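Homocysteine S-methyltransferase (Escherichia coli, PDB 5DMM) catalyses zinc-dependent methyl transfer from S-methylmethionine, or less efficiently S-adenosylmethionine, to homocysteine, yielding methionine. Local coordinates at residues A[20-25]-A[54-58]; A[99-103]-A[115-119]; A[146-150]-A[174-179]; A[180-186]-A[216-221]. All coordinates share one frame; numbering follows the deposited sequence.

Interaction 1: residues A[20-25]-A[54-58]; sequences DGAMAT and VHLDY
The side chain of Tyr58 runs along the loop at 20-22. Its CB is 3.9 Å from Asp20 CB, and at CG the same methylene sits over one face of the ring, a CH-pi contact of 4.1 Å from Asp20 CB to the Tyr58 centroid. Farther out on that face Gly21 N takes over, 3.2 Å from Tyr58 CE1. The hydroxyl ends the path, Tyr58 OH donating to Ala22 O at 2.7 Å, with the carbonyl oxygen near the ring plane and the donor tilted 24° from the carbonyl plane. In the TIM barrel of this family, residues 20-25 lead from strand 17-18 into helix 24-29, and helix 48-61 packs against that loop, where the side chain of Ala22 lies about 6 Å from that of Cys295 of the zinc site. Thr298 OG1 is bonded to Ala22 N from outside the pair. Met23 reaches helix 48-61 by a different route: bends at chi2 and chi3 (62° and 67°) fold the thioether back, which sets Met23 SD 3.7 Å from Val54 CB and Met23 CE over one face of the His55 imidazole, 3.5 Å from His55 CE1. At the edge of this imidazole, in its plane, a water links His55 ND1 (2.8 Å) to Asp20 OD2, to which it donates. Asp20 OD2 is also bonded to Ile67 N, at the end of the next barrel strand.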
loop_
_atom_site.group_PDB
_atom_site.type_symbol
_atom_site.label_atom_id
_atom_site.label_comp_id
_atom_site.label_asym_id
_atom_site.label_seq_id
_atom_site.Cartn_x
_atom_site.Cartn_y
_atom_site.Cartn_z
ATOM N N ASP A 20 1.944 -6.985 4.704
ATOM C CA ASP A 20 1.025 -8.091 4.511
ATOM C C ASP A 20 1.045 -8.491 3.048
ATOM O O ASP A 20 1.957 -8.121 2.312
ATOM C CB ASP A 20 -0.397 -7.714 4.962
ATOM C CG ASP A 20 -0.971 -6.541 4.189
ATOM O OD1 ASP A 20 -0.258 -5.921 3.366
ATOM O OD2 ASP A 20 -2.160 -6.231 4.418
ATOM N N GLY A 21 0.029 -9.234 2.630
ATOM C CA GLY A 21 -0.089 -9.652 1.246
ATOM C C GLY A 21 -1.484 -9.364 0.728
ATOM O O GLY A 21 -2.229 -8.597 1.342
ATOM N N ALA A 22 -1.858 -10.013 -0.372
ATOM C CA ALA A 22 -3.136 -9.726 -1.018
ATOM C C ALA A 22 -4.345 -10.079 -0.141
ATOM O O ALA A 22 -4.359 -11.075 0.583
ATOM C CB ALA A 22 -3.223 -10.459 -2.357
ATOM N N MET A 23 -5.370 -9.245 -0.246
ATOM C CA MET A 23 -6.629 -9.413 0.464
ATOM C C MET A 23 -7.536 -10.350 -0.334
ATOM O O MET A 23 -8.173 -11.246 0.228
ATOM C CB MET A 23 -7.270 -8.026 0.679
ATOM C CG MET A 23 -8.704 -7.974 1.180
ATOM S SD MET A 23 -8.915 -8.713 2.805
ATOM C CE MET A 23 -8.002 -7.611 3.892
ATOM N N ALA A 24 -7.550 -10.158 -1.651
ATOM C CA ALA A 24 -8.490 -10.844 -2.546
ATOM C C ALA A 24 -8.397 -12.368 -2.507
ATOM O O ALA A 24 -9.425 -13.050 -2.461
ATOM C CB ALA A 24 -8.284 -10.360 -3.974
ATOM N N THR A 25 -7.170 -12.894 -2.549
ATOM C CA THR A 25 -6.946 -14.342 -2.519
ATOM C C THR A 25 -7.642 -14.981 -1.330
ATOM O O THR A 25 -8.334 -15.992 -1.458
ATOM C CB THR A 25 -5.439 -14.690 -2.445
ATOM O OG1 THR A 25 -4.824 -13.939 -1.388
ATOM C CG2 THR A 25 -4.746 -14.360 -3.745
ATOM N N VAL A 54 -8.965 -11.678 7.639
ATOM C CA VAL A 54 -7.779 -11.748 6.790
ATOM C C VAL A 54 -6.643 -10.903 7.362
ATOM O O VAL A 54 -5.480 -11.326 7.341
ATOM C CB VAL A 54 -8.081 -11.298 5.351
ATOM C CG1 VAL A 54 -6.775 -11.225 4.551
ATOM C CG2 VAL A 54 -9.062 -12.261 4.697
ATOM N N HIS A 55 -6.967 -9.721 7.884
ATOM C CA HIS A 55 -5.932 -8.901 8.523
ATOM C C HIS A 55 -5.317 -9.667 9.706
ATOM O O HIS A 55 -4.099 -9.682 9.905
ATOM C CB HIS A 55 -6.499 -7.558 8.998
ATOM C CG HIS A 55 -6.811 -6.592 7.894
ATOM N ND1 HIS A 55 -5.900 -6.250 6.919
ATOM C CD2 HIS A 55 -7.930 -5.872 7.633
ATOM C CE1 HIS A 55 -6.447 -5.364 6.100
ATOM N NE2 HIS A 55 -7.675 -5.116 6.514
ATOM N N LEU A 56 -6.171 -10.324 10.485
ATOM C CA LEU A 56 -5.695 -11.092 11.633
ATOM C C LEU A 56 -4.804 -12.244 11.164
ATOM O O LEU A 56 -3.762 -12.525 11.760
ATOM C CB LEU A 56 -6.874 -11.620 12.451
ATOM C CG LEU A 56 -6.519 -12.545 13.619
ATOM C CD1 LEU A 56 -5.636 -11.823 14.638
ATOM C CD2 LEU A 56 -7.792 -13.099 14.272
ATOM N N ASP A 57 -5.221 -12.894 10.084
ATOM C CA ASP A 57 -4.438 -13.949 9.434
ATOM C C ASP A 57 -3.009 -13.500 9.093
ATOM O O ASP A 57 -2.022 -14.222 9.320
ATOM C CB ASP A 57 -5.161 -14.379 8.159
ATOM C CG ASP A 57 -4.879 -15.803 7.772
ATOM O OD1 ASP A 57 -3.734 -16.274 7.973
ATOM O OD2 ASP A 57 -5.816 -16.451 7.253
ATOM N N TYR A 58 -2.900 -12.303 8.532
ATOM C CA TYR A 58 -1.585 -11.795 8.150
ATOM C C TYR A 58 -0.747 -11.415 9.372
ATOM O O TYR A 58 0.460 -11.654 9.383
ATOM C CB TYR A 58 -1.720 -10.597 7.197
ATOM C CG TYR A 58 -1.893 -11.012 5.748
ATOM C CD1 TYR A 58 -0.858 -11.655 5.070
ATOM C CD2 TYR A 58 -3.082 -10.753 5.053
ATOM C CE1 TYR A 58 -0.986 -12.035 3.761
ATOM C CE2 TYR A 58 -3.223 -11.140 3.718
ATOM C CZ TYR A 58 -2.159 -11.794 3.089
ATOM O OH TYR A 58 -2.232 -12.191 1.775
HETATM O O HOH W 1 -3.399 -7.412 6.443
#

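Interaction 2: residues A[99-103]-A[115-119]; sequences ARKAR and TLLVA
On the outside of the TIM barrel, Ala99 and Arg103 of helix 85-109 pack against Leu116 and Val118, where strand 117-122 begins. The axes of helix 99-103 and strand 117-119 are 8.8 Å apart and antiparallel, at an angle of 167°. Ala99 CB touches the CG1 branch of Val118 at 3.7 Å, while the other branch, CG2, lies over one face of the Arg103 guanidinium, 3.8 Å from Arg103 NH1. Arg103 leaves the helix with CG trans to the backbone N (chi1 177°), and its aliphatic part slides past Leu116 in the opposite direction, Arg103 CD to Leu116 CB being 3.8 Å. A bend at chi3 then turns the head group toward the strand. There Arg103 NH1 donates to Leu116 O at 3.0 Å in a bent bond (146° at the hydrogen), the oxygen tilted somewhat out of the guanidinium plane. The same NH1 forms a salt bridge with Asp163, whose carboxylate also accepts from Val118 N; the acid therefore joins arginine and strand, and probably balances the positive charge of Arg103. Helix 48-61 flanks the contact, with Tyr59 against Arg103 and Val118 and His55 against Ala99, and strand 65-67 pairs with strand 117-122 alongside.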
loop_
_atom_site.group_PDB
_atom_site.type_symbol
_atom_site.label_atom_id
_atom_site.label_comp_id
_atom_site.label_asym_id
_atom_site.label_seq_id
_atom_site.Cartn_x
_atom_site.Cartn_y
_atom_site.Cartn_z
ATOM N N ALA A 99 -8.968 -3.162 10.240
ATOM C CA ALA A 99 -7.568 -3.524 10.443
ATOM C C ALA A 99 -7.154 -3.240 11.887
ATOM O O ALA A 99 -6.383 -3.999 12.487
ATOM C CB ALA A 99 -6.649 -2.766 9.453
ATOM N N ARG A 100 -7.654 -2.141 12.446
ATOM C CA ARG A 100 -7.331 -1.806 13.830
ATOM C C ARG A 100 -7.943 -2.844 14.777
ATOM O O ARG A 100 -7.332 -3.207 15.785
ATOM C CB ARG A 100 -7.822 -0.395 14.175
ATOM C CG ARG A 100 -7.117 0.716 13.387
ATOM C CD ARG A 100 -7.681 2.076 13.761
ATOM N NE ARG A 100 -7.454 2.339 15.176
ATOM C CZ ARG A 100 -8.111 3.239 15.899
ATOM N NH1 ARG A 100 -9.066 3.980 15.350
ATOM N NH2 ARG A 100 -7.808 3.392 17.183
ATOM N N LYS A 101 -9.143 -3.320 14.445
ATOM C CA LYS A 101 -9.792 -4.364 15.240
ATOM C C LYS A 101 -8.991 -5.658 15.203
ATOM O O LYS A 101 -8.865 -6.332 16.221
ATOM C CB LYS A 101 -11.220 -4.632 14.750
ATOM C CG LYS A 101 -12.208 -3.484 14.970
ATOM C CD LYS A 101 -12.612 -3.336 16.422
ATOM C CE LYS A 101 -13.764 -2.343 16.578
ATOM N NZ LYS A 101 -14.971 -2.740 15.792
ATOM N N ALA A 102 -8.451 -6.005 14.034
ATOM C CA ALA A 102 -7.608 -7.194 13.914
ATOM C C ALA A 102 -6.316 -7.058 14.730
ATOM O O ALA A 102 -5.828 -8.034 15.307
ATOM C CB ALA A 102 -7.279 -7.476 12.453
ATOM N N ARG A 103 -5.769 -5.845 14.776
ATOM C CA ARG A 103 -4.586 -5.564 15.581
ATOM C C ARG A 103 -4.884 -5.712 17.075
ATOM O O ARG A 103 -4.072 -6.264 17.827
ATOM C CB ARG A 103 -4.056 -4.162 15.291
ATOM C CG ARG A 103 -2.849 -3.781 16.151
ATOM C CD ARG A 103 -2.221 -2.462 15.691
ATOM N NE ARG A 103 -3.150 -1.341 15.817
ATOM C CZ ARG A 103 -2.919 -0.125 15.328
ATOM N NH1 ARG A 103 -1.788 0.125 14.674
ATOM N NH2 ARG A 103 -3.823 0.834 15.485
ATOM N N THR A 115 5.436 -3.718 18.105
ATOM C CA THR A 115 4.607 -2.695 17.484
ATOM C C THR A 115 3.999 -3.190 16.180
ATOM O O THR A 115 4.694 -3.772 15.354
ATOM C CB THR A 115 5.413 -1.414 17.215
ATOM O OG1 THR A 115 5.970 -0.945 18.448
ATOM C CG2 THR A 115 4.516 -0.330 16.617
ATOM N N LEU A 116 2.695 -2.978 16.018
ATOM C CA LEU A 116 1.997 -3.337 14.785
ATOM C C LEU A 116 1.362 -2.075 14.185
ATOM O O LEU A 116 0.824 -1.231 14.908
ATOM C CB LEU A 116 0.922 -4.405 15.037
ATOM C CG LEU A 116 1.354 -5.741 15.647
ATOM C CD1 LEU A 116 0.165 -6.676 15.766
ATOM C CD2 LEU A 116 2.464 -6.397 14.824
ATOM N N LEU A 117 1.429 -1.952 12.864
ATOM C CA LEU A 117 0.948 -0.761 12.183
ATOM C C LEU A 117 -0.266 -1.049 11.295
ATOM O O LEU A 117 -0.525 -2.206 10.915
ATOM C CB LEU A 117 2.065 -0.151 11.344
ATOM C CG LEU A 117 3.313 0.290 12.118
ATOM C CD1 LEU A 117 4.391 0.755 11.161
ATOM C CD2 LEU A 117 2.956 1.378 13.121
ATOM N N VAL A 118 -1.013 0.011 10.992
ATOM C CA VAL A 118 -2.060 -0.031 9.978
ATOM C C VAL A 118 -1.772 1.053 8.931
ATOM O O VAL A 118 -1.669 2.239 9.261
ATOM C CB VAL A 118 -3.464 0.188 10.583
ATOM C CG1 VAL A 118 -4.535 0.243 9.480
ATOM C CG2 VAL A 118 -3.795 -0.896 11.600
ATOM N N ALA A 119 -1.622 0.654 7.677
ATOM C CA ALA A 119 -1.374 1.624 6.622
ATOM C C ALA A 119 -2.615 1.766 5.765
ATOM O O ALA A 119 -3.156 0.766 5.301
ATOM C CB ALA A 119 -0.187 1.205 5.778
#

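Interaction 3: residues A[146-150]-A[174-179]; sequences FQAFH and SEIEAL
Two side-chain hydrogen bonds, two CH-pi contacts and a methyl-to-methylene contact join Phe146, Gln147 and His150 to Glu175, Ala178 and Leu179. Helices 146-150 and 174-179 cross at -64° with their axes 9.5 Å apart, neighbouring outer helices of the TIM barrel separated in sequence by strand 164-170.

The apolar contacts centre on two rings. Glu175 CB stands over the middle of the Phe146 ring, 3.7 Å from its centroid. Phe146 CB meets the methyl of Ala178, CB, at 3.6 Å. Leu179 CD1 sits over one face of the His150 imidazole, 3.5 Å from His150 CG, and Phe149 CD2 lies over the opposite face, so the imidazole is sandwiched.

Of the polar contacts, Gln147 NE2 donates to the backbone oxygen Ala178 O at 3.2 Å, nearly straight at 172° and on a lone pair in the plane of both amide and carbonyl. The Glu175 chain, fully extended with CG anti to N (chi1 173°), carries its carboxylate past the Phe146 ring to His150, where His150 NE2 donates to the anti lone pair of Glu175 OE2 at 2.7 Å.

Glu175 OE2 is also bonded to Tyr125 N, and Glu175 OE1 to Tyr139 OH. Gripped at both oxygens, the buried carboxylate is held in rotation and its negative charge is probably stabilised; in turn it would fix the orientation of the imidazole and favour a proton on NE2.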
loop_
_atom_site.group_PDB
_atom_site.type_symbol
_atom_site.label_atom_id
_atom_site.label_comp_id
_atom_site.label_asym_id
_atom_site.label_seq_id
_atom_site.Cartn_x
_atom_site.Cartn_y
_atom_site.Cartn_z
ATOM N N PHE A 146 -6.412 15.961 -9.572
ATOM C CA PHE A 146 -5.781 14.863 -8.835
ATOM C C PHE A 146 -6.040 15.026 -7.345
ATOM O O PHE A 146 -6.394 14.071 -6.655
ATOM C CB PHE A 146 -4.263 14.823 -9.073
ATOM C CG PHE A 146 -3.848 14.132 -10.349
ATOM C CD1 PHE A 146 -4.411 12.920 -10.724
ATOM C CD2 PHE A 146 -2.857 14.687 -11.151
ATOM C CE1 PHE A 146 -4.000 12.279 -11.897
ATOM C CE2 PHE A 146 -2.446 14.058 -12.324
ATOM C CZ PHE A 146 -3.013 12.856 -12.696
ATOM N N GLN A 147 -5.833 16.242 -6.846
ATOM C CA GLN A 147 -5.997 16.486 -5.421
ATOM C C GLN A 147 -7.461 16.330 -4.995
ATOM O O GLN A 147 -7.735 15.775 -3.927
ATOM C CB GLN A 147 -5.429 17.861 -5.055
ATOM C CG GLN A 147 -3.900 17.897 -5.112
ATOM C CD GLN A 147 -3.304 19.233 -4.744
ATOM O OE1 GLN A 147 -3.976 20.266 -4.814
ATOM N NE2 GLN A 147 -2.023 19.232 -4.364
ATOM N N ALA A 148 -8.401 16.779 -5.825
ATOM C CA ALA A 148 -9.824 16.575 -5.521
ATOM C C ALA A 148 -10.202 15.093 -5.501
ATOM O O ALA A 148 -11.056 14.668 -4.711
ATOM C CB ALA A 148 -10.697 17.322 -6.524
ATOM N N PHE A 149 -9.575 14.310 -6.379
ATOM C CA PHE A 149 -9.809 12.866 -6.431
ATOM C C PHE A 149 -9.314 12.184 -5.164
ATOM O O PHE A 149 -9.998 11.334 -4.599
ATOM C CB PHE A 149 -9.123 12.243 -7.656
ATOM C CG PHE A 149 -9.064 10.734 -7.629
ATOM C CD1 PHE A 149 -10.167 9.973 -7.981
ATOM C CD2 PHE A 149 -7.899 10.082 -7.275
ATOM C CE1 PHE A 149 -10.116 8.587 -7.967
ATOM C CE2 PHE A 149 -7.834 8.686 -7.264
ATOM C CZ PHE A 149 -8.943 7.941 -7.607
ATOM N N HIS A 150 -8.123 12.573 -4.716
ATOM C CA HIS A 150 -7.479 11.894 -3.601
ATOM C C HIS A 150 -7.872 12.399 -2.213
ATOM O O HIS A 150 -7.839 11.639 -1.252
ATOM C CB HIS A 150 -5.962 12.019 -3.735
ATOM C CG HIS A 150 -5.358 11.065 -4.708
ATOM N ND1 HIS A 150 -5.345 9.700 -4.501
ATOM C CD2 HIS A 150 -4.754 11.271 -5.903
ATOM C CE1 HIS A 150 -4.737 9.112 -5.518
ATOM N NE2 HIS A 150 -4.375 10.043 -6.383
ATOM N N SER A 174 3.072 13.253 -12.511
ATOM C CA SER A 174 2.323 14.460 -12.171
ATOM C C SER A 174 1.374 14.166 -11.007
ATOM O O SER A 174 1.178 15.007 -10.135
ATOM C CB SER A 174 1.559 15.007 -13.388
ATOM O OG SER A 174 0.476 14.171 -13.755
ATOM N N GLU A 175 0.821 12.955 -10.966
ATOM C CA GLU A 175 -0.042 12.567 -9.848
ATOM C C GLU A 175 0.780 12.393 -8.559
ATOM O O GLU A 175 0.341 12.764 -7.473
ATOM C CB GLU A 175 -0.812 11.287 -10.184
ATOM C CG GLU A 175 -1.602 10.708 -9.012
ATOM C CD GLU A 175 -2.346 9.436 -9.375
ATOM O OE1 GLU A 175 -1.899 8.705 -10.289
ATOM O OE2 GLU A 175 -3.390 9.173 -8.743
ATOM N N ILE A 176 1.988 11.852 -8.683
ATOM C CA ILE A 176 2.867 11.721 -7.529
ATOM C C ILE A 176 3.161 13.095 -6.916
ATOM O O ILE A 176 3.116 13.257 -5.692
ATOM C CB ILE A 176 4.176 10.988 -7.912
ATOM C CG1 ILE A 176 3.876 9.490 -8.126
ATOM C CG2 ILE A 176 5.227 11.186 -6.830
ATOM C CD1 ILE A 176 4.981 8.728 -8.848
ATOM N N GLU A 177 3.437 14.090 -7.761
ATOM C CA GLU A 177 3.650 15.464 -7.294
ATOM C C GLU A 177 2.428 16.018 -6.566
ATOM O O GLU A 177 2.537 16.579 -5.477
ATOM C CB GLU A 177 3.984 16.390 -8.466
ATOM C CG GLU A 177 5.134 15.939 -9.333
ATOM C CD GLU A 177 5.249 16.750 -10.612
ATOM O OE1 GLU A 177 4.679 17.866 -10.676
ATOM O OE2 GLU A 177 5.908 16.268 -11.557
ATOM N N ALA A 178 1.270 15.868 -7.198
ATOM C CA ALA A 178 -0.003 16.326 -6.634
ATOM C C ALA A 178 -0.259 15.703 -5.269
ATOM O O ALA A 178 -0.673 16.380 -4.316
ATOM C CB ALA A 178 -1.150 16.002 -7.583
ATOM N N LEU A 179 0.022 14.410 -5.168
ATOM C CA LEU A 179 -0.148 13.672 -3.920
ATOM C C LEU A 179 0.834 14.114 -2.823
ATOM O O LEU A 179 0.451 14.235 -1.661
ATOM C CB LEU A 179 0.008 12.169 -4.196
ATOM C CG LEU A 179 -0.751 11.134 -3.371
ATOM C CD1 LEU A 179 -2.215 11.475 -3.271
ATOM C CD2 LEU A 179 -0.582 9.741 -4.001
#

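Interaction 4: residues A[180-186]-A[216-221]; sequences AELLTAY and LAGYPQ
Tyr219 and Gln221 supply the polar links to 180-186, starting with the phenol, where Tyr219 OH donates to Glu181 OE2 at 2.7 Å. The carboxylate is met on its anti side and stands 80° from the ring plane; bending of the Glu181 chain at chi2 (-80°) curls it back to the phenol edge. Ala180 CB lies over the centre of the same ring, 3.7 Å from the Tyr219 centroid, and also meets Leu216 CD2. The two segments are equivalent places in successive beta-alpha units of the TIM barrel: the end of helix 173-183 before strand 191-197, and the end of helix 209-217 before strand 222-228. At the first of these ends, Leu183 O accepts Tyr186 N, closing a type I turn, and Gln221 NE2 at 3.0 Å; the two donors arrive from opposite faces of the carbonyl. Gln221 NE2 has a further acceptor in Ala189 O. The other end of the amide, Gln221 OE1, takes a water at 2.9 Å that also donates to Ala180 O, bridging the segments. Next to Ala180, Glu181 O accepts both Thr184 N and Thr184 OG1, the hydroxyl at 2.6 Å in the carbonyl plane, while Thr184 CG2 packs at the Tyr219 ring edge, 3.9 Å from Tyr219 CD1.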
loop_
_atom_site.group_PDB
_atom_site.type_symbol
_atom_site.label_atom_id
_atom_site.label_comp_id
_atom_site.label_asym_id
_atom_site.label_seq_id
_atom_site.Cartn_x
_atom_site.Cartn_y
_atom_site.Cartn_z
ATOM N N ALA A 180 2.095 14.344 -3.176
ATOM C CA ALA A 180 3.065 14.828 -2.194
ATOM C C ALA A 180 2.664 16.220 -1.706
ATOM O O ALA A 180 2.762 16.527 -0.512
ATOM C CB ALA A 180 4.478 14.852 -2.786
ATOM N N GLU A 181 2.201 17.053 -2.629
ATOM C CA GLU A 181 1.695 18.379 -2.270
ATOM C C GLU A 181 0.493 18.282 -1.325
ATOM O O GLU A 181 0.424 18.970 -0.307
ATOM C CB GLU A 181 1.301 19.159 -3.527
ATOM C CG GLU A 181 2.473 19.700 -4.332
ATOM C CD GLU A 181 3.037 20.984 -3.747
ATOM O OE1 GLU A 181 2.336 22.028 -3.803
ATOM O OE2 GLU A 181 4.183 20.946 -3.236
ATOM N N LEU A 182 -0.453 17.423 -1.684
ATOM C CA LEU A 182 -1.648 17.190 -0.871
ATOM C C LEU A 182 -1.325 16.824 0.583
ATOM O O LEU A 182 -1.971 17.309 1.514
ATOM C CB LEU A 182 -2.506 16.094 -1.507
ATOM C CG LEU A 182 -3.781 15.716 -0.743
ATOM C CD1 LEU A 182 -4.686 16.931 -0.540
ATOM C CD2 LEU A 182 -4.533 14.616 -1.479
ATOM N N LEU A 183 -0.326 15.970 0.787
ATOM C CA LEU A 183 0.000 15.506 2.131
ATOM C C LEU A 183 0.474 16.619 3.060
ATOM O O LEU A 183 0.292 16.524 4.270
ATOM C CB LEU A 183 1.073 14.398 2.080
ATOM C CG LEU A 183 0.531 13.114 1.455
ATOM C CD1 LEU A 183 1.532 11.986 1.620
ATOM C CD2 LEU A 183 -0.819 12.746 2.049
ATOM N N THR A 184 1.085 17.668 2.507
ATOM C CA THR A 184 1.546 18.769 3.340
ATOM C C THR A 184 0.389 19.499 4.030
ATOM O O THR A 184 0.597 20.157 5.048
ATOM C CB THR A 184 2.392 19.797 2.520
ATOM O OG1 THR A 184 1.570 20.449 1.540
ATOM C CG2 THR A 184 3.553 19.090 1.828
ATOM N N ALA A 185 -0.832 19.356 3.502
ATOM C CA ALA A 185 -1.994 19.969 4.125
ATOM C C ALA A 185 -2.469 19.182 5.352
ATOM O O ALA A 185 -3.415 19.603 6.028
ATOM C CB ALA A 185 -3.124 20.106 3.114
ATOM N N TYR A 186 -1.822 18.043 5.619
ATOM C CA TYR A 186 -2.106 17.188 6.788
ATOM C C TYR A 186 -0.799 16.911 7.504
ATOM O O TYR A 186 -0.194 15.852 7.312
ATOM C CB TYR A 186 -2.783 15.871 6.365
ATOM C CG TYR A 186 -3.948 16.153 5.470
ATOM C CD1 TYR A 186 -3.796 16.178 4.087
ATOM C CD2 TYR A 186 -5.182 16.494 6.006
ATOM C CE1 TYR A 186 -4.853 16.500 3.265
ATOM C CE2 TYR A 186 -6.240 16.820 5.193
ATOM C CZ TYR A 186 -6.065 16.820 3.825
ATOM O OH TYR A 186 -7.115 17.140 3.009
ATOM N N LEU A 216 10.517 13.725 -4.421
ATOM C CA LEU A 216 10.021 13.283 -3.121
ATOM C C LEU A 216 10.992 13.539 -1.972
ATOM O O LEU A 216 10.575 13.589 -0.814
ATOM C CB LEU A 216 9.667 11.794 -3.175
ATOM C CG LEU A 216 8.494 11.515 -4.115
ATOM C CD1 LEU A 216 8.251 10.016 -4.249
ATOM C CD2 LEU A 216 7.228 12.226 -3.624
ATOM N N ALA A 217 12.284 13.708 -2.273
ATOM C CA ALA A 217 13.262 13.990 -1.225
ATOM C C ALA A 217 12.977 15.308 -0.511
ATOM O O ALA A 217 13.366 15.490 0.642
ATOM C CB ALA A 217 14.660 14.002 -1.802
ATOM N N GLY A 218 12.298 16.220 -1.200
ATOM C CA GLY A 218 11.923 17.502 -0.626
ATOM C C GLY A 218 10.679 17.485 0.254
ATOM O O GLY A 218 10.265 18.527 0.747
ATOM N N TYR A 219 10.082 16.307 0.443
ATOM C CA TYR A 219 8.899 16.147 1.293
ATOM C C TYR A 219 9.175 15.176 2.443
ATOM O O TYR A 219 9.106 13.966 2.253
ATOM C CB TYR A 219 7.705 15.633 0.477
ATOM C CG TYR A 219 7.270 16.546 -0.648
ATOM C CD1 TYR A 219 6.254 17.481 -0.463
ATOM C CD2 TYR A 219 7.874 16.477 -1.893
ATOM C CE1 TYR A 219 5.858 18.315 -1.490
ATOM C CE2 TYR A 219 7.481 17.307 -2.923
ATOM C CZ TYR A 219 6.475 18.223 -2.715
ATOM O OH TYR A 219 6.091 19.056 -3.738
ATOM N N PRO A 220 9.500 15.707 3.630
ATOM C CA PRO A 220 9.867 14.906 4.808
ATOM C C PRO A 220 8.784 13.914 5.248
ATOM O O PRO A 220 9.110 12.876 5.829
ATOM C CB PRO A 220 10.097 15.960 5.899
ATOM C CG PRO A 220 10.314 17.239 5.187
ATOM C CD PRO A 220 9.612 17.158 3.876
ATOM N N GLN A 221 7.514 14.207 4.969
ATOM C CA GLN A 221 6.450 13.278 5.333
ATOM C C GLN A 221 6.530 11.951 4.593
ATOM O O GLN A 221 5.917 10.972 5.026
ATOM C CB GLN A 221 5.087 13.889 5.070
ATOM C CG GLN A 221 4.743 15.024 5.991
ATOM C CD GLN A 221 3.533 15.765 5.496
ATOM O OE1 GLN A 221 3.596 16.451 4.472
ATOM N NE2 GLN A 221 2.407 15.609 6.196
HETATM O O HOH W 2 4.297 15.662 1.758
#

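Overall arrangement
The four contacts fall into two touching pairs on different parts of one barrel. Interactions 1 and 2 meet at His55 and Ala102; interactions 3 and 4 share helix 173-183, with Gln147 against Glu181 and His150 against Leu182. The centres of interactions 1 and 3 are about 28 Å apart, on opposite sides of the chain's centre. Interactions 2 and 3 are buried, the former strand-to-helix with a charged arginine, the latter helix-to-helix with a histidine-glutamate bond. Interactions 1 and 4 are only partly buried, and each includes a water bridging its segments; all four place a side-chain donor on a backbone carbonyl. Interaction 1 lies nearest the homocysteine, beside the cysteine zinc site.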